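PDB 2B1X: naphthalene dioxygenase large subunit from Rhodococcus sp., which forms the large subunit of a Rieske-type non-haem iron oxygenase, joining a [2Fe-2S] cluster domain to an iron-binding catalytic domain. Local coordinates for residues E68-I72 / G83-A87; W46-E52 / M145-S150; I41-V47 / V298-L302; D168-L173 / T245-L251. One frame throughout, in Å; residues are numbered along the deposited sequence.

Interaction 1 (E68-I72 / G83-A87)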
# COMPACT_ATOMS: atom_id res chain seq x y z
N GLU A 68 1.82 -17.98 6.60
CA GLU A 68 3.03 -17.33 6.15
C GLU A 68 4.19 -18.33 6.02
O GLU A 68 5.27 -17.97 5.49
CB GLU A 68 3.45 -16.19 7.14
CG GLU A 68 2.52 -14.96 7.20
CD GLU A 68 1.28 -15.18 8.04
OE1 GLU A 68 1.20 -16.15 8.82
OE2 GLU A 68 0.34 -14.37 7.93
N ASP A 69 4.06 -19.55 6.53
CA ASP A 69 5.18 -20.49 6.41
C ASP A 69 5.26 -21.09 5.02
O ASP A 69 4.26 -21.59 4.48
CB ASP A 69 5.13 -21.61 7.43
CG ASP A 69 5.60 -21.15 8.78
OD1 ASP A 69 6.80 -20.79 8.92
OD2 ASP A 69 4.81 -21.11 9.75
N GLN A 70 6.48 -21.09 4.49
CA GLN A 70 6.74 -21.51 3.15
C GLN A 70 7.49 -22.84 3.14
O GLN A 70 8.51 -22.97 3.81
CB GLN A 70 7.53 -20.41 2.44
CG GLN A 70 7.53 -20.55 0.93
CD GLN A 70 8.43 -19.52 0.27
OE1 GLN A 70 9.61 -19.58 0.47
NE2 GLN A 70 7.87 -18.61 -0.51
N PHE A 71 6.97 -23.81 2.37
CA PHE A 71 7.51 -25.16 2.33
C PHE A 71 7.83 -25.59 0.93
O PHE A 71 7.06 -25.33 0.01
CB PHE A 71 6.52 -26.17 2.96
CG PHE A 71 6.37 -26.00 4.43
CD1 PHE A 71 5.41 -25.12 4.95
CD2 PHE A 71 7.22 -26.68 5.31
CE1 PHE A 71 5.28 -24.93 6.34
CE2 PHE A 71 7.11 -26.50 6.71
CZ PHE A 71 6.15 -25.61 7.22
N ILE A 72 8.99 -26.23 0.75
CA ILE A 72 9.26 -26.95 -0.50
C ILE A 72 8.59 -28.33 -0.42
O ILE A 72 8.83 -29.10 0.53
CB ILE A 72 10.80 -27.14 -0.70
CG1 ILE A 72 11.50 -25.79 -0.85
CG2 ILE A 72 11.09 -27.98 -1.90
CD1 ILE A 72 13.01 -25.90 -0.52
N GLY A 83 8.41 -32.53 2.52
CA GLY A 83 8.01 -31.17 2.77
C GLY A 83 9.07 -30.54 3.67
O GLY A 83 9.24 -30.97 4.80
N HIS A 84 9.80 -29.55 3.13
CA HIS A 84 10.90 -28.88 3.81
C HIS A 84 10.59 -27.43 4.03
O HIS A 84 10.26 -26.74 3.07
CB HIS A 84 12.15 -28.84 2.91
CG HIS A 84 12.58 -30.15 2.36
ND1 HIS A 84 12.95 -31.22 3.16
CD2 HIS A 84 12.79 -30.54 1.08
CE1 HIS A 84 13.32 -32.23 2.39
NE2 HIS A 84 13.25 -31.83 1.13
N LEU A 85 10.76 -26.92 5.24
CA LEU A 85 10.67 -25.49 5.46
C LEU A 85 11.70 -24.77 4.58
O LEU A 85 12.90 -25.11 4.60
CB LEU A 85 10.89 -25.13 6.96
CG LEU A 85 10.81 -23.62 7.31
CD1 LEU A 85 9.35 -23.18 7.26
CD2 LEU A 85 11.42 -23.34 8.71
N ASN A 86 11.25 -23.78 3.82
CA ASN A 86 12.10 -23.11 2.85
C ASN A 86 12.98 -22.02 3.47
O ASN A 86 12.92 -20.83 3.08
CB ASN A 86 11.26 -22.56 1.71
CG ASN A 86 12.10 -22.07 0.55
OD1 ASN A 86 13.28 -22.41 0.43
ND2 ASN A 86 11.51 -21.23 -0.31
N ALA A 87 13.81 -22.43 4.41
CA ALA A 87 14.56 -21.52 5.27
C ALA A 87 15.83 -22.23 5.62
O ALA A 87 15.80 -23.23 6.33
CB ALA A 87 13.76 -21.17 6.55
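Ile72 and His84 are locked together at the tight end of this hairpin contact. As an antiparallel hydrogen-bonded pair they exchange two backbone bonds: Ile72 N donates to His84 O at 2.7 Å, and His84 N donates back to Ile72 O at 2.8 Å. Phe71 and Leu85 follow as a non-hydrogen-bonded pair. The CD2 atom of the Phe71 ring lies 3.5 Å from Leu85 N, while CD1 of Leu85 rises over one ring face near its rim, 4.0 Å from CZ of Phe71. Past the end of strand 81-85, Asn86 N still reaches Gln70 O at 2.9 Å. Both side chains of this last pair carry CG anti to the backbone N (chi1 -164° for Gln70, -170° for Asn86), which sends the two amides out side by side in the same direction. Their bond, Asn86 ND2 to Gln70 OE1, is short at 2.6 Å but bent (137° at the hydrogen), and the donor sits above the carbonyl plane. Both atoms have second partners: Gln94 NE2 at the oxygen and Cys96 O at the nitrogen.

The contact thins toward Asp69, whose OD1 merely brushes Leu85 CD1 at 3.9 Å. That carboxylate is held instead by the backbone N atoms of Phe387 and Ala388 of the second subunit. Partly exposed Glu68 does not touch segment 83-87 and pairs with Arg38. Strand 69-75 runs between strand 60-66 and the outermost strand of its antiparallel sheet within this chain, 81-85, while the loop residues Arg143 and Met145 bond to the backbone of 81-85.

Interaction 2 (W46-E52 / M145-S150)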
# COMPACT_ATOMS: atom_id res chain seq x y z
N TRP A 46 -4.87 -30.07 9.42
CA TRP A 46 -4.20 -30.57 8.23
C TRP A 46 -4.59 -29.64 7.08
O TRP A 46 -5.78 -29.46 6.81
CB TRP A 46 -4.65 -31.99 7.90
CG TRP A 46 -4.03 -33.04 8.76
CD1 TRP A 46 -4.53 -33.55 9.92
CD2 TRP A 46 -2.77 -33.68 8.55
NE1 TRP A 46 -3.67 -34.49 10.44
CE2 TRP A 46 -2.59 -34.60 9.61
CE3 TRP A 46 -1.78 -33.59 7.55
CZ2 TRP A 46 -1.46 -35.43 9.69
CZ3 TRP A 46 -0.67 -34.40 7.64
CH2 TRP A 46 -0.51 -35.31 8.70
N VAL A 47 -3.59 -29.13 6.37
CA VAL A 47 -3.78 -28.15 5.29
C VAL A 47 -3.26 -28.71 3.95
O VAL A 47 -2.19 -29.30 3.89
CB VAL A 47 -3.00 -26.86 5.62
CG1 VAL A 47 -3.08 -25.84 4.44
CG2 VAL A 47 -3.46 -26.29 6.99
N PHE A 48 -4.06 -28.56 2.89
CA PHE A 48 -3.68 -29.08 1.59
C PHE A 48 -2.51 -28.25 1.01
O PHE A 48 -2.53 -27.00 1.05
CB PHE A 48 -4.88 -29.05 0.63
CG PHE A 48 -4.53 -29.43 -0.79
CD1 PHE A 48 -4.36 -30.75 -1.15
CD2 PHE A 48 -4.33 -28.44 -1.74
CE1 PHE A 48 -4.00 -31.10 -2.47
CE2 PHE A 48 -3.96 -28.75 -3.03
CZ PHE A 48 -3.81 -30.09 -3.42
N LEU A 49 -1.52 -28.95 0.46
CA LEU A 49 -0.33 -28.31 -0.11
C LEU A 49 -0.21 -28.48 -1.63
O LEU A 49 0.07 -27.53 -2.36
CB LEU A 49 0.91 -28.95 0.51
CG LEU A 49 1.00 -28.84 2.04
CD1 LEU A 49 2.15 -29.64 2.59
CD2 LEU A 49 1.13 -27.40 2.43
N ALA A 50 -0.35 -29.71 -2.09
CA ALA A 50 -0.08 -30.01 -3.50
C ALA A 50 -0.72 -31.30 -3.89
O ALA A 50 -1.06 -32.12 -3.02
CB ALA A 50 1.45 -30.06 -3.74
N HIS A 51 -0.88 -31.50 -5.20
CA HIS A 51 -1.26 -32.81 -5.71
C HIS A 51 0.01 -33.53 -6.16
O HIS A 51 0.93 -32.89 -6.70
CB HIS A 51 -2.26 -32.70 -6.87
CG HIS A 51 -2.98 -33.98 -7.21
ND1 HIS A 51 -2.47 -34.91 -8.09
CD2 HIS A 51 -4.17 -34.48 -6.79
CE1 HIS A 51 -3.31 -35.93 -8.20
NE2 HIS A 51 -4.35 -35.68 -7.42
N GLU A 52 0.07 -34.84 -5.92
CA GLU A 52 1.22 -35.65 -6.32
C GLU A 52 1.55 -35.56 -7.81
O GLU A 52 2.72 -35.68 -8.21
CB GLU A 52 1.00 -37.10 -5.93
CG GLU A 52 1.27 -37.36 -4.46
CD GLU A 52 1.27 -38.84 -4.12
OE1 GLU A 52 0.54 -39.23 -3.17
OE2 GLU A 52 1.97 -39.62 -4.81
N MET A 145 8.36 -30.56 7.54
CA MET A 145 6.95 -30.42 7.95
C MET A 145 6.71 -31.43 9.09
O MET A 145 6.98 -32.61 8.92
CB MET A 145 6.05 -30.77 6.75
CG MET A 145 4.53 -30.79 7.03
SD MET A 145 3.99 -29.09 7.45
CE MET A 145 4.04 -28.42 5.76
N PRO A 146 6.26 -30.96 10.25
CA PRO A 146 6.09 -31.82 11.43
C PRO A 146 5.21 -33.02 11.13
O PRO A 146 5.52 -34.10 11.59
CB PRO A 146 5.43 -30.89 12.45
CG PRO A 146 5.93 -29.52 12.06
CD PRO A 146 5.93 -29.54 10.55
N ASN A 147 4.13 -32.84 10.38
CA ASN A 147 3.31 -33.95 9.96
C ASN A 147 2.99 -33.84 8.45
O ASN A 147 2.45 -32.83 8.00
CB ASN A 147 2.03 -34.02 10.81
CG ASN A 147 2.02 -35.21 11.74
OD1 ASN A 147 2.22 -36.34 11.31
ND2 ASN A 147 1.75 -34.97 13.00
N LEU A 148 3.35 -34.86 7.69
CA LEU A 148 3.10 -34.85 6.25
C LEU A 148 2.47 -36.16 5.83
O LEU A 148 2.93 -37.23 6.24
CB LEU A 148 4.40 -34.63 5.46
CG LEU A 148 4.34 -34.46 3.92
CD1 LEU A 148 3.91 -33.07 3.50
CD2 LEU A 148 5.71 -34.80 3.27
N ALA A 149 1.44 -36.09 5.00
CA ALA A 149 0.74 -37.30 4.55
C ALA A 149 -0.03 -37.05 3.27
O ALA A 149 -0.25 -35.91 2.88
CB ALA A 149 -0.23 -37.86 5.65
N SER A 150 -0.46 -38.15 2.66
CA SER A 150 -1.18 -38.15 1.41
C SER A 150 -2.49 -38.95 1.55
O SER A 150 -2.52 -39.99 2.22
CB SER A 150 -0.32 -38.85 0.36
OG SER A 150 -0.21 -38.04 -0.79
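Ser150 OG donates to Glu52 OE1 at 2.8 Å, the one hydrogen bond between these segments. It meets the oxygen on its anti side, 23° out of the carboxylate plane. The other oxygen, OE2, has a long and weak ion pair with Arg75, so the serine is the firmer anchor of the acid among these partners.

At the opposite end Trp46 brings the outer atoms of the six-membered part of its indole obliquely up to strand 147-151. CH2 of Trp46 comes within 3.5 Å of CB of Asn147, CZ3 of Trp46 within 3.5 Å of the backbone O of Asn147, and CH2 again within 4.0 Å of CB of Ala149. The indole plane and the Asn147 amide are neither parallel nor perpendicular. Each polar end is tied to a loop carbonyl, Trp46 NE1 to Asp164 O and Asn147 ND2 to Asp160 O, which fixes how both groups are turned.

Between the two ends Leu49 supplies the apolar bridge. Its CD1 meets CE of Met145 tip to tip at 3.9 Å and reaches CD1 of Leu148 at 4.0 Å. Met145 presents that methyl because its chain folds back at chi2 (65°) and chi3 (75°).

The nearest CA atoms across the segments are more than 8 Å apart, which excludes direct strand pairing: strand 154-158 lies between, bonded to both. On it Ile155 faces Leu49 and Ala50 together, a classic beta bulge. The two outer strands of a three-stranded antiparallel sheet, and the residues flanking them, here meet across its middle strand, mainly through side chains.

Interaction 3 (I41-V47 / V298-L302)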
# COMPACT_ATOMS: atom_id res chain seq x y z
N ILE A 41 -6.01 -22.63 14.46
CA ILE A 41 -6.43 -23.43 13.30
C ILE A 41 -5.24 -23.88 12.45
O ILE A 41 -5.02 -25.06 12.34
CB ILE A 41 -7.51 -22.70 12.42
CG1 ILE A 41 -8.91 -23.00 12.97
CG2 ILE A 41 -7.47 -23.20 11.02
CD1 ILE A 41 -9.28 -22.20 14.15
N PHE A 42 -4.47 -22.93 11.91
CA PHE A 42 -3.46 -23.25 10.91
C PHE A 42 -2.20 -23.88 11.48
O PHE A 42 -1.45 -24.54 10.76
CB PHE A 42 -3.19 -22.05 9.96
CG PHE A 42 -4.38 -21.72 9.09
CD1 PHE A 42 -5.19 -20.60 9.38
CD2 PHE A 42 -4.74 -22.54 8.03
CE1 PHE A 42 -6.30 -20.32 8.64
CE2 PHE A 42 -5.87 -22.26 7.25
CZ PHE A 42 -6.65 -21.16 7.54
N GLY A 43 -2.00 -23.71 12.79
CA GLY A 43 -0.94 -24.42 13.48
C GLY A 43 -1.30 -25.82 13.94
O GLY A 43 -0.44 -26.54 14.44
N HIS A 44 -2.56 -26.24 13.75
CA HIS A 44 -2.95 -27.57 14.20
C HIS A 44 -3.59 -28.44 13.12
O HIS A 44 -3.29 -29.62 13.03
CB HIS A 44 -3.87 -27.46 15.42
CG HIS A 44 -3.14 -27.03 16.65
ND1 HIS A 44 -2.93 -25.70 16.97
CD2 HIS A 44 -2.54 -27.75 17.62
CE1 HIS A 44 -2.24 -25.62 18.09
NE2 HIS A 44 -2.00 -26.85 18.51
N ALA A 45 -4.43 -27.85 12.28
CA ALA A 45 -5.20 -28.59 11.30
C ALA A 45 -4.33 -29.11 10.18
O ALA A 45 -3.19 -28.69 10.02
CB ALA A 45 -6.29 -27.69 10.73
N TRP A 46 -4.87 -30.07 9.42
CA TRP A 46 -4.20 -30.57 8.23
C TRP A 46 -4.59 -29.64 7.08
O TRP A 46 -5.78 -29.46 6.81
CB TRP A 46 -4.65 -31.99 7.90
CG TRP A 46 -4.03 -33.04 8.76
CD1 TRP A 46 -4.53 -33.55 9.92
CD2 TRP A 46 -2.77 -33.68 8.55
NE1 TRP A 46 -3.67 -34.49 10.44
CE2 TRP A 46 -2.59 -34.60 9.61
CE3 TRP A 46 -1.78 -33.59 7.55
CZ2 TRP A 46 -1.46 -35.43 9.69
CZ3 TRP A 46 -0.67 -34.40 7.64
CH2 TRP A 46 -0.51 -35.31 8.70
N VAL A 47 -3.59 -29.13 6.37
CA VAL A 47 -3.78 -28.15 5.29
C VAL A 47 -3.26 -28.71 3.95
O VAL A 47 -2.19 -29.30 3.89
CB VAL A 47 -3.00 -26.86 5.62
CG1 VAL A 47 -3.08 -25.84 4.44
CG2 VAL A 47 -3.46 -26.29 6.99
N VAL A 298 -12.95 -29.46 2.68
CA VAL A 298 -12.13 -30.16 3.64
C VAL A 298 -11.55 -29.14 4.65
O VAL A 298 -10.70 -28.32 4.32
CB VAL A 298 -10.97 -30.92 2.94
CG1 VAL A 298 -10.20 -31.75 3.95
CG2 VAL A 298 -11.54 -31.82 1.83
N PHE A 299 -12.04 -29.18 5.88
CA PHE A 299 -11.59 -28.20 6.87
C PHE A 299 -10.07 -28.20 6.98
O PHE A 299 -9.45 -29.26 7.00
CB PHE A 299 -12.18 -28.53 8.23
CG PHE A 299 -11.98 -27.46 9.22
CD1 PHE A 299 -12.97 -26.49 9.44
CD2 PHE A 299 -10.81 -27.41 9.98
CE1 PHE A 299 -12.79 -25.48 10.38
CE2 PHE A 299 -10.60 -26.37 10.92
CZ PHE A 299 -11.59 -25.41 11.12
N PRO A 300 -9.44 -27.03 7.10
CA PRO A 300 -10.13 -25.72 7.05
C PRO A 300 -10.44 -25.13 5.67
O PRO A 300 -11.56 -24.61 5.51
CB PRO A 300 -9.17 -24.78 7.81
CG PRO A 300 -7.78 -25.45 7.63
CD PRO A 300 -7.99 -26.90 7.36
N ASN A 301 -9.50 -25.15 4.73
CA ASN A 301 -9.56 -24.17 3.62
C ASN A 301 -9.32 -24.78 2.24
O ASN A 301 -8.88 -24.09 1.32
CB ASN A 301 -8.57 -23.01 3.87
CG ASN A 301 -7.10 -23.44 3.74
OD1 ASN A 301 -6.77 -24.59 3.99
ND2 ASN A 301 -6.23 -22.53 3.30
N LEU A 302 -9.59 -26.08 2.09
CA LEU A 302 -9.57 -26.72 0.78
C LEU A 302 -11.00 -26.99 0.36
O LEU A 302 -11.73 -27.69 1.07
CB LEU A 302 -8.80 -28.06 0.81
CG LEU A 302 -9.03 -28.97 -0.45
CD1 LEU A 302 -8.38 -28.31 -1.65
CD2 LEU A 302 -8.50 -30.38 -0.26
O HOH W 1 -7.76 -29.00 4.61
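Phe42 and Phe299 offer the flat surfaces here, and Pro300 and Ile41 wedge between them. One face of the Phe42 ring is covered over its centre by CG2 of its own neighbour Ile41. At its edge, near the ring plane, stands the Asn301 amide, with CG 3.9 Å from CE2 of Phe42 and the two planes 71° apart. CG of Pro300 approaches the same CE2 of Phe42 obliquely at 3.7 Å. The Phe299 ring carries CB of Pro300 over one face, toward the rim, and meets CG1 of Ile41 at its edge, 4.1 Å from CZ of Phe299.

Pro300, preceded by a cis peptide bond, is the centre of the packing. Its CD lies 3.9 Å from CB of Ala45 and 3.4 Å from the backbone O of Trp46. Asn301 has CG between the backbone N and the carbonyl carbon (chi1 70°), which brings OD1 to 3.9 Å from CG1 of Val47; its ND2 is bonded to Trp326 O.

No direct hydrogen bond links the segments. A water donates toward Trp46 O at 3.0 Å and toward Phe299 O at 2.9 Å; other acceptors lie in reach as well, so which two it serves at any moment is not settled. Phe299 O has a further donor in Tyr169 OH.

The geometry identifies a cis-proline turn, closing the hairpin of strands 293-298 and 302-309 in the catalytic domain's large antiparallel sheet, buried against the loop that leads from helix 31-40 into strand 47-51.

Interaction 4 (D168-L173 / T245-L251)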
# COMPACT_ATOMS: atom_id res chain seq x y z
N ASP A 168 -7.51 -40.34 10.11
CA ASP A 168 -8.46 -40.07 11.19
C ASP A 168 -9.12 -38.68 11.03
O ASP A 168 -10.33 -38.50 11.25
CB ASP A 168 -7.76 -40.18 12.55
CG ASP A 168 -7.52 -41.65 12.98
OD1 ASP A 168 -7.93 -42.59 12.28
OD2 ASP A 168 -6.91 -41.94 14.02
N TYR A 169 -8.32 -37.71 10.63
CA TYR A 169 -8.80 -36.34 10.43
C TYR A 169 -9.86 -36.25 9.33
O TYR A 169 -10.87 -35.54 9.46
CB TYR A 169 -7.61 -35.44 10.11
CG TYR A 169 -7.92 -33.98 9.89
CD1 TYR A 169 -8.09 -33.11 10.95
CD2 TYR A 169 -8.00 -33.47 8.60
CE1 TYR A 169 -8.35 -31.74 10.74
CE2 TYR A 169 -8.26 -32.10 8.38
CZ TYR A 169 -8.42 -31.25 9.46
OH TYR A 169 -8.64 -29.91 9.26
N LEU A 170 -9.63 -36.97 8.24
CA LEU A 170 -10.60 -37.00 7.16
C LEU A 170 -11.80 -37.83 7.60
O LEU A 170 -12.98 -37.45 7.36
CB LEU A 170 -9.94 -37.52 5.88
CG LEU A 170 -8.78 -36.64 5.36
CD1 LEU A 170 -8.13 -37.34 4.18
CD2 LEU A 170 -9.20 -35.20 4.98
N GLY A 171 -11.52 -38.95 8.29
CA GLY A 171 -12.59 -39.79 8.81
C GLY A 171 -13.58 -40.21 7.74
O GLY A 171 -13.20 -40.70 6.67
N ASP A 172 -14.87 -40.01 8.03
CA ASP A 172 -15.94 -40.46 7.16
C ASP A 172 -15.96 -39.73 5.81
O ASP A 172 -16.54 -40.21 4.84
CB ASP A 172 -17.29 -40.28 7.86
CG ASP A 172 -17.55 -41.35 8.92
OD1 ASP A 172 -16.89 -42.40 8.94
OD2 ASP A 172 -18.44 -41.21 9.80
N LEU A 173 -15.32 -38.56 5.76
CA LEU A 173 -15.18 -37.83 4.51
C LEU A 173 -14.47 -38.63 3.42
O LEU A 173 -14.75 -38.44 2.24
CB LEU A 173 -14.47 -36.51 4.73
CG LEU A 173 -14.88 -35.23 4.00
CD1 LEU A 173 -13.73 -34.69 3.17
CD2 LEU A 173 -16.19 -35.26 3.22
N THR A 245 -19.61 -34.34 8.43
CA THR A 245 -18.76 -35.34 9.03
C THR A 245 -18.15 -34.66 10.28
O THR A 245 -18.39 -33.48 10.50
CB THR A 245 -17.78 -35.62 7.88
OG1 THR A 245 -18.02 -36.93 7.37
CG2 THR A 245 -16.32 -35.45 8.21
N GLY A 246 -17.39 -35.38 11.10
CA GLY A 246 -16.64 -34.74 12.18
C GLY A 246 -15.50 -33.89 11.60
O GLY A 246 -15.29 -33.88 10.39
N HIS A 247 -14.78 -33.17 12.45
CA HIS A 247 -13.68 -32.25 12.01
C HIS A 247 -14.10 -31.15 11.01
O HIS A 247 -13.28 -30.69 10.17
CB HIS A 247 -12.46 -33.00 11.46
CG HIS A 247 -12.02 -34.15 12.32
ND1 HIS A 247 -11.19 -33.98 13.40
CD2 HIS A 247 -12.27 -35.47 12.23
CE1 HIS A 247 -10.96 -35.16 13.96
NE2 HIS A 247 -11.60 -36.08 13.27
N GLY A 248 -15.34 -30.69 11.11
CA GLY A 248 -15.75 -29.53 10.33
C GLY A 248 -16.00 -29.78 8.85
O GLY A 248 -16.37 -28.83 8.14
N HIS A 249 -15.86 -31.03 8.38
CA HIS A 249 -15.97 -31.30 6.93
C HIS A 249 -17.42 -31.44 6.50
O HIS A 249 -18.26 -31.99 7.24
CB HIS A 249 -15.24 -32.56 6.50
CG HIS A 249 -13.84 -32.70 7.02
ND1 HIS A 249 -12.87 -31.74 6.82
CD2 HIS A 249 -13.24 -33.72 7.67
CE1 HIS A 249 -11.73 -32.16 7.34
NE2 HIS A 249 -11.93 -33.35 7.88
N GLY A 250 -17.73 -30.99 5.28
CA GLY A 250 -19.05 -31.25 4.74
C GLY A 250 -19.08 -31.05 3.23
O GLY A 250 -18.17 -30.42 2.66
N LEU A 251 -20.16 -31.51 2.63
CA LEU A 251 -20.38 -31.43 1.18
C LEU A 251 -21.86 -31.50 0.84
O LEU A 251 -22.68 -31.90 1.66
CB LEU A 251 -19.70 -32.59 0.46
CG LEU A 251 -20.19 -34.02 0.64
CD1 LEU A 251 -19.81 -34.86 -0.60
CD2 LEU A 251 -19.64 -34.67 1.92
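Thr245 begins the second segment by meeting the bend after helix 166-170: its OG1 is 3.5 Å from CB of Asp172 and its CG2 is 4.1 Å from CB of Leu173. Gly246 then opens a type I' turn that ends at His249. Within it, His247 turns a ring face to the helix, and CA of Tyr169 stands over that face 4.1 Å from the centroid and 14° off the normal, a CH-pi contact. His249 is gripped at both ring nitrogens. NE2 donates to Tyr169 O at 2.9 Å, the oxygen lying in the imidazole plane but NE2 lying above the carbonyl plane; ND1 pairs with Phe299 N, which is consistent with a proton on NE2. The same ring points its edge at the face of Tyr169, planes 81° apart, with CE1 of His249 3.6 Å from CE2 of Tyr169. Tyr169 lies there because its CG is anti to the backbone N (chi1 -180°). CB of His249 also packs on CG of Leu173 at 3.7 Å. Finally, Leu251 slides its CD2 past CD2 of Leu173 at 3.7 Å. Here a Tyr-His-His aromatic cluster seats the end of a helix on the type I' hairpin turn between strands 240-244 and 250-254.

In the fold
The four contacts form a chain from the Rieske region into the catalytic domain. Interaction 1 leans on interaction 2, with Phe71 CG 3.6 Å from Met145 CE and centres 12 Å apart. Interactions 2 and 3 share Trp46 and Val47, and Phe48 CB lies 4.0 Å from Leu302 CD2. Interaction 4 meets both: Trp46 CD1 packs 3.4 Å from Tyr169 CG, and Phe299 CB lies 3.1 Å from His247 O. The ends of the series, interactions 1 and 4, are 26 Å apart between centres. Interaction 1 approaches the [2Fe-2S] cluster, about 10 Å from the Asn86 side chain; none of the segments supplies the iron ligands His216, His221 and Asp372.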